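PDB 6KHO: tryptophan decarboxylase 1 from Oryza sativa subsp. japonica, which uses pyridoxal 5'-phosphate to decarboxylate L-tryptophan to tryptamine and 5-hydroxy-L-tryptophan to serotonin, acting as a homodimer in serotonin biosynthesis. Local coordinates for residues G173-A178 with H296-Y301; E177-T182 with H214-K219. All blocks are in the same frame, centred on the assembly; numbering follows the deposited sequence.

Interaction 1. Residues G173-A178 with H296-Y301; sequences GTTSEA and HVDAAY. With PLP (pyridoxal-5'-phosphate), chain C.
Asp298 OD1 is gripped by two donors, one of which leads across to Thr175: a water gives it a hydrogen bond of 2.8 Å and is also bonded to Thr175 OG1. The second donor is Ala300 N, at 3.1 Å from the same OD1, which closes an Asx turn and meets the oxygen on its anti side, 34° out of the carboxylate plane. The torsion that sets CG anti to the backbone N (chi1 174°) brings the carboxylate to PLP N1, and its other oxygen, OD2, lies 2.8 Å from that atom, a placement consistent with an acidic partner for the pyridine nitrogen. Direct contact between the segments is slight. The side chains of Thr175 and Asp298 cross at about a right angle, with Thr175 CG2 3.7 Å from Asp298 OD1, while OG1 rests on Ala300 CB, the methyl that in turn supports one face of the cofactor ring. At the phosphate, Thr175 N donates to PLP O3P (2.9 Å) and Ser176 N to PLP O2P (2.8 Å). Thr174 caps this helix start by accepting Glu177 N on its OG1, and Gly381 N of the second subunit adds a further bond to the cofactor. A helix N terminus for the phosphate and an aspartate for the pyridine nitrogen are the hallmark of the PLP site of fold-type I enzymes, among them the group II decarboxylases.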
loop_
_atom_site.group_PDB
_atom_site.type_symbol
_atom_site.label_atom_id
_atom_site.label_comp_id
_atom_site.label_asym_id
_atom_site.label_seq_id
_atom_site.Cartn_x
_atom_site.Cartn_y
_atom_site.Cartn_z
ATOM N N GLY A 173 4.566 -1.757 -0.648
ATOM C CA GLY A 173 4.329 -0.430 -1.190
ATOM C C GLY A 173 5.472 0.538 -0.924
ATOM O O GLY A 173 5.819 1.348 -1.787
ATOM N N THR A 174 6.090 0.463 0.262
ATOM C CA THR A 174 6.981 1.523 0.717
ATOM C C THR A 174 8.168 0.955 1.480
ATOM O O THR A 174 8.110 -0.135 2.053
ATOM C CB THR A 174 6.270 2.529 1.655
ATOM O OG1 THR A 174 5.760 1.833 2.805
ATOM C CG2 THR A 174 5.121 3.258 0.939
ATOM N N THR A 175 9.235 1.754 1.533
ATOM C CA THR A 175 10.353 1.424 2.413
ATOM C C THR A 175 9.914 1.418 3.875
ATOM O O THR A 175 10.389 0.597 4.670
ATOM C CB THR A 175 11.508 2.403 2.174
ATOM O OG1 THR A 175 12.032 2.186 0.859
ATOM C CG2 THR A 175 12.641 2.192 3.185
ATOM N N SER A 176 8.973 2.295 4.245
ATOM C CA SER A 176 8.517 2.325 5.631
ATOM C C SER A 176 7.945 0.979 6.065
ATOM O O SER A 176 8.240 0.512 7.171
ATOM C CB SER A 176 7.479 3.430 5.836
ATOM O OG SER A 176 8.015 4.695 5.488
ATOM N N GLU A 177 7.113 0.347 5.220
ATOM C CA GLU A 177 6.583 -0.967 5.576
ATOM C C GLU A 177 7.692 -2.009 5.665
ATOM O O GLU A 177 7.643 -2.903 6.515
ATOM C CB GLU A 177 5.511 -1.429 4.577
ATOM C CG GLU A 177 4.759 -2.689 5.098
ATOM C CD GLU A 177 3.597 -3.107 4.219
ATOM O OE1 GLU A 177 3.330 -2.407 3.214
ATOM O OE2 GLU A 177 2.950 -4.135 4.537
ATOM N N ALA A 178 8.682 -1.935 4.773
ATOM C CA ALA A 178 9.802 -2.862 4.846
ATOM C C ALA A 178 10.586 -2.667 6.142
ATOM O O ALA A 178 11.020 -3.643 6.773
ATOM C CB ALA A 178 10.702 -2.676 3.621
ATOM N N HIS A 296 19.415 -4.121 8.853
ATOM C CA HIS A 296 18.693 -3.867 7.610
ATOM C C HIS A 296 19.432 -2.815 6.791
ATOM O O HIS A 296 19.919 -1.820 7.341
ATOM C CB HIS A 296 17.267 -3.402 7.892
ATOM C CG HIS A 296 16.487 -3.098 6.648
ATOM N ND1 HIS A 296 15.912 -4.084 5.879
ATOM C CD2 HIS A 296 16.215 -1.926 6.027
ATOM C CE1 HIS A 296 15.300 -3.530 4.843
ATOM N NE2 HIS A 296 15.473 -2.221 4.909
ATOM N N VAL A 297 19.552 -3.052 5.482
ATOM C CA VAL A 297 20.134 -2.086 4.553
ATOM C C VAL A 297 18.997 -1.402 3.786
ATOM O O VAL A 297 18.211 -2.064 3.091
ATOM C CB VAL A 297 21.125 -2.760 3.591
ATOM C CG1 VAL A 297 21.595 -1.763 2.524
ATOM C CG2 VAL A 297 22.313 -3.353 4.365
ATOM N N ASP A 298 18.906 -0.075 3.912
ATOM C CA ASP A 298 17.966 0.743 3.136
ATOM C C ASP A 298 18.699 1.267 1.912
ATOM O O ASP A 298 19.564 2.146 2.032
ATOM C CB ASP A 298 17.432 1.906 3.974
ATOM C CG ASP A 298 16.545 2.879 3.165
ATOM O OD1 ASP A 298 16.135 2.562 2.024
ATOM O OD2 ASP A 298 16.239 3.972 3.691
ATOM N N ALA A 299 18.372 0.721 0.737
ATOM C CA ALA A 299 18.950 1.171 -0.525
ATOM C C ALA A 299 17.857 1.615 -1.485
ATOM O O ALA A 299 17.896 1.314 -2.675
ATOM C CB ALA A 299 19.810 0.087 -1.164
ATOM N N ALA A 300 16.883 2.357 -0.954
ATOM C CA ALA A 300 15.649 2.661 -1.676
ATOM C C ALA A 300 15.916 3.242 -3.056
ATOM O O ALA A 300 15.278 2.849 -4.040
ATOM C CB ALA A 300 14.800 3.635 -0.853
ATOM N N TYR A 301 16.850 4.186 -3.144
ATOM C CA TYR A 301 17.199 4.847 -4.398
ATOM C C TYR A 301 18.380 4.176 -5.087
ATOM O O TYR A 301 18.263 3.692 -6.216
ATOM C CB TYR A 301 17.522 6.322 -4.120
ATOM C CG TYR A 301 18.254 7.038 -5.237
ATOM C CD1 TYR A 301 17.592 7.401 -6.418
ATOM C CD2 TYR A 301 19.592 7.376 -5.100
ATOM C CE1 TYR A 301 18.263 8.071 -7.432
ATOM C CE2 TYR A 301 20.268 8.032 -6.103
ATOM C CZ TYR A 301 19.603 8.387 -7.262
ATOM O OH TYR A 301 20.293 9.045 -8.252
HETATM N N1 PLP C . 14.735 5.792 2.271
HETATM C C2 PLP C . 15.488 6.320 1.242
HETATM C C2A PLP C . 16.982 6.224 1.236
HETATM C C3 PLP C . 14.857 6.961 0.188
HETATM O O3 PLP C . 15.606 7.481 -0.832
HETATM C C4 PLP C . 13.470 7.059 0.157
HETATM C C4A PLP C . 12.774 7.398 -1.130
HETATM C C5 PLP C . 12.714 6.529 1.192
HETATM C C6 PLP C . 13.354 5.897 2.255
HETATM C C5A PLP C . 11.209 6.681 1.116
HETATM O O4P PLP C . 10.512 5.874 2.036
HETATM P P PLP C . 8.973 5.430 1.759
HETATM O O1P PLP C . 8.137 6.623 1.381
HETATM O O2P PLP C . 8.474 4.776 3.023
HETATM O O3P PLP C . 8.881 4.447 0.606
HETATM O O HOH W 1 14.408 0.742 0.721
#

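Interaction 2. Residues E177-T182 with H214-K219; sequences EAMLVT and HSTFFK. With PLP (pyridoxal-5'-phosphate), chain C.
Met179 and Phe217 bring their helices together, their CA atoms 6.5 Å apart in the closest backbone approach between 177-182 and 214-219. Met179 spans the gap: its chain is extended beyond CG (chi2 166°), carrying the sulfur to the wall of the second helix, where SD lies 3.5 Å from Phe217 CA and 3.7 Å from Phe217 CB. The two side chains cross at about a right angle, and SD meets the edge of the Phe217 ring, near its plane and 5.4 Å from the centroid, a Met-aromatic contact of the edge type. On the same SD rests the methyl CG2 of Thr216, at 3.9 Å, making a small apolar patch beside the cofactor. One residue before this helix, the imidazole of His214 covers one face of the PLP pyridine, with PLP C6 over the rim of the imidazole and 3.7 Å from His214 CG; this histidine cover is characteristic of aromatic amino acid decarboxylases, and here His214 also binds serotonin. Thr216 N donates to His214 ND1 at 3.2 Å, nearly straight (167°) and 12° out of the ring plane, which would hold the imidazole in this rotation and makes His214 the N-cap of helix 215-223. An alanine here would lose both the cap and the ring, and is likely to leave Thr216 N without its acceptor and that face of the pyridine without its cover. Val380 of the second subunit packs on both His214 and Thr216, and Lys219 NZ is hydrogen-bonded to Gln377 O of that subunit.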
loop_
_atom_site.group_PDB
_atom_site.type_symbol
_atom_site.label_atom_id
_atom_site.label_comp_id
_atom_site.label_asym_id
_atom_site.label_seq_id
_atom_site.Cartn_x
_atom_site.Cartn_y
_atom_site.Cartn_z
ATOM N N GLU A 177 7.113 0.347 5.220
ATOM C CA GLU A 177 6.583 -0.967 5.576
ATOM C C GLU A 177 7.692 -2.009 5.665
ATOM O O GLU A 177 7.643 -2.903 6.515
ATOM C CB GLU A 177 5.511 -1.429 4.577
ATOM C CG GLU A 177 4.759 -2.689 5.098
ATOM C CD GLU A 177 3.597 -3.107 4.219
ATOM O OE1 GLU A 177 3.330 -2.407 3.214
ATOM O OE2 GLU A 177 2.950 -4.135 4.537
ATOM N N ALA A 178 8.682 -1.935 4.773
ATOM C CA ALA A 178 9.802 -2.862 4.846
ATOM C C ALA A 178 10.586 -2.667 6.142
ATOM O O ALA A 178 11.020 -3.643 6.773
ATOM C CB ALA A 178 10.702 -2.676 3.621
ATOM N N MET A 179 10.761 -1.414 6.560
ATOM C CA MET A 179 11.396 -1.155 7.842
ATOM C C MET A 179 10.536 -1.669 8.979
ATOM O O MET A 179 11.048 -2.277 9.927
ATOM C CB MET A 179 11.651 0.341 8.007
ATOM C CG MET A 179 12.811 0.843 7.192
ATOM S SD MET A 179 12.818 2.642 7.113
ATOM C CE MET A 179 14.362 2.917 6.245
ATOM N N LEU A 180 9.229 -1.436 8.905
ATOM C CA LEU A 180 8.350 -1.790 10.019
ATOM C C LEU A 180 8.327 -3.301 10.245
ATOM O O LEU A 180 8.404 -3.771 11.386
ATOM C CB LEU A 180 6.939 -1.268 9.762
ATOM C CG LEU A 180 5.831 -1.707 10.730
ATOM C CD1 LEU A 180 6.185 -1.349 12.185
ATOM C CD2 LEU A 180 4.513 -1.067 10.361
ATOM N N VAL A 181 8.210 -4.080 9.169
ATOM C CA VAL A 181 8.059 -5.515 9.383
ATOM C C VAL A 181 9.379 -6.125 9.861
ATOM O O VAL A 181 9.374 -7.057 10.672
ATOM C CB VAL A 181 7.502 -6.214 8.123
ATOM C CG1 VAL A 181 6.124 -5.639 7.735
ATOM C CG2 VAL A 181 8.471 -6.145 6.935
ATOM N N THR A 182 10.523 -5.619 9.396
ATOM C CA THR A 182 11.782 -6.163 9.905
ATOM C C THR A 182 12.063 -5.688 11.327
ATOM O O THR A 182 12.657 -6.431 12.116
ATOM C CB THR A 182 12.963 -5.813 8.994
ATOM O OG1 THR A 182 13.076 -4.388 8.826
ATOM C CG2 THR A 182 12.811 -6.499 7.636
ATOM N N HIS A 214 16.701 8.199 6.561
ATOM C CA HIS A 214 15.417 8.821 6.269
ATOM C C HIS A 214 14.540 8.869 7.509
ATOM O O HIS A 214 14.512 7.925 8.308
ATOM C CB HIS A 214 14.710 8.052 5.154
ATOM C CG HIS A 214 13.669 8.851 4.438
ATOM N ND1 HIS A 214 12.399 9.037 4.941
ATOM C CD2 HIS A 214 13.709 9.517 3.260
ATOM C CE1 HIS A 214 11.699 9.774 4.096
ATOM N NE2 HIS A 214 12.471 10.078 3.069
ATOM N N SER A 215 13.827 9.991 7.669
ATOM C CA SER A 215 12.997 10.198 8.853
ATOM C C SER A 215 11.975 9.088 9.051
ATOM O O SER A 215 11.561 8.837 10.188
ATOM C CB SER A 215 12.277 11.543 8.765
ATOM O OG SER A 215 11.512 11.630 7.576
ATOM N N THR A 216 11.582 8.405 7.976
ATOM C CA THR A 216 10.589 7.345 8.082
ATOM C C THR A 216 11.074 6.141 8.888
ATOM O O THR A 216 10.239 5.393 9.410
ATOM C CB THR A 216 10.146 6.908 6.685
ATOM O OG1 THR A 216 8.859 6.286 6.774
ATOM C CG2 THR A 216 11.152 5.949 6.036
ATOM N N PHE A 217 12.389 5.926 9.003
ATOM C CA PHE A 217 12.884 4.849 9.865
ATOM C C PHE A 217 12.527 5.104 11.317
ATOM O O PHE A 217 12.037 4.212 12.022
ATOM C CB PHE A 217 14.398 4.696 9.746
ATOM C CG PHE A 217 14.984 3.762 10.778
ATOM C CD1 PHE A 217 14.699 2.402 10.736
ATOM C CD2 PHE A 217 15.788 4.237 11.790
ATOM C CE1 PHE A 217 15.217 1.534 11.686
ATOM C CE2 PHE A 217 16.319 3.364 12.761
ATOM C CZ PHE A 217 16.033 2.012 12.700
ATOM N N PHE A 218 12.796 6.320 11.792
ATOM C CA PHE A 218 12.510 6.636 13.182
ATOM C C PHE A 218 11.022 6.563 13.465
ATOM O O PHE A 218 10.618 6.145 14.558
ATOM C CB PHE A 218 13.099 8.008 13.516
ATOM C CG PHE A 218 14.577 8.099 13.218
ATOM C CD1 PHE A 218 15.499 7.503 14.062
ATOM C CD2 PHE A 218 15.034 8.722 12.071
ATOM C CE1 PHE A 218 16.865 7.551 13.785
ATOM C CE2 PHE A 218 16.392 8.779 11.791
ATOM C CZ PHE A 218 17.306 8.194 12.651
ATOM N N LYS A 219 10.194 6.914 12.479
ATOM C CA LYS A 219 8.753 6.789 12.652
ATOM C C LYS A 219 8.326 5.325 12.747
ATOM O O LYS A 219 7.475 4.977 13.572
ATOM C CB LYS A 219 8.033 7.495 11.502
ATOM C CG LYS A 219 6.528 7.300 11.500
ATOM C CD LYS A 219 5.858 8.130 10.405
ATOM C CE LYS A 219 4.468 7.599 10.105
ATOM N NZ LYS A 219 3.938 8.172 8.847
HETATM N N1 PLP C . 14.735 5.792 2.271
HETATM C C2 PLP C . 15.488 6.320 1.242
HETATM C C2A PLP C . 16.982 6.224 1.236
HETATM C C3 PLP C . 14.857 6.961 0.188
HETATM O O3 PLP C . 15.606 7.481 -0.832
HETATM C C4 PLP C . 13.470 7.059 0.157
HETATM C C4A PLP C . 12.774 7.398 -1.130
HETATM C C5 PLP C . 12.714 6.529 1.192
HETATM C C6 PLP C . 13.354 5.897 2.255
HETATM C C5A PLP C . 11.209 6.681 1.116
HETATM O O4P PLP C . 10.512 5.874 2.036
HETATM P P PLP C . 8.973 5.430 1.759
HETATM O O1P PLP C . 8.137 6.623 1.381
HETATM O O2P PLP C . 8.474 4.776 3.023
HETATM O O3P PLP C . 8.881 4.447 0.606
#

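In the fold
From the N terminus, the chain leaves strand 168-172 and enters helix 175-194, whose first turns serve both contacts: they share Glu177 and Ala178. Interaction 2 closes first, after 31 residues that include strand 205-210, when helix 215-223 returns to the second turn. Interaction 1 closes much later, after 117 residues, at strand 294-298, so the shorter loop lies wholly within the longer. Their centres are 7 Å apart, and Met179 CE packs 3.3 Å from Asp298 OD2 where they meet. Together they tie two helices to a central strand of the mixed sheet around PLP, with Ala300 and His214 on opposite faces of its ring, next to the second subunit.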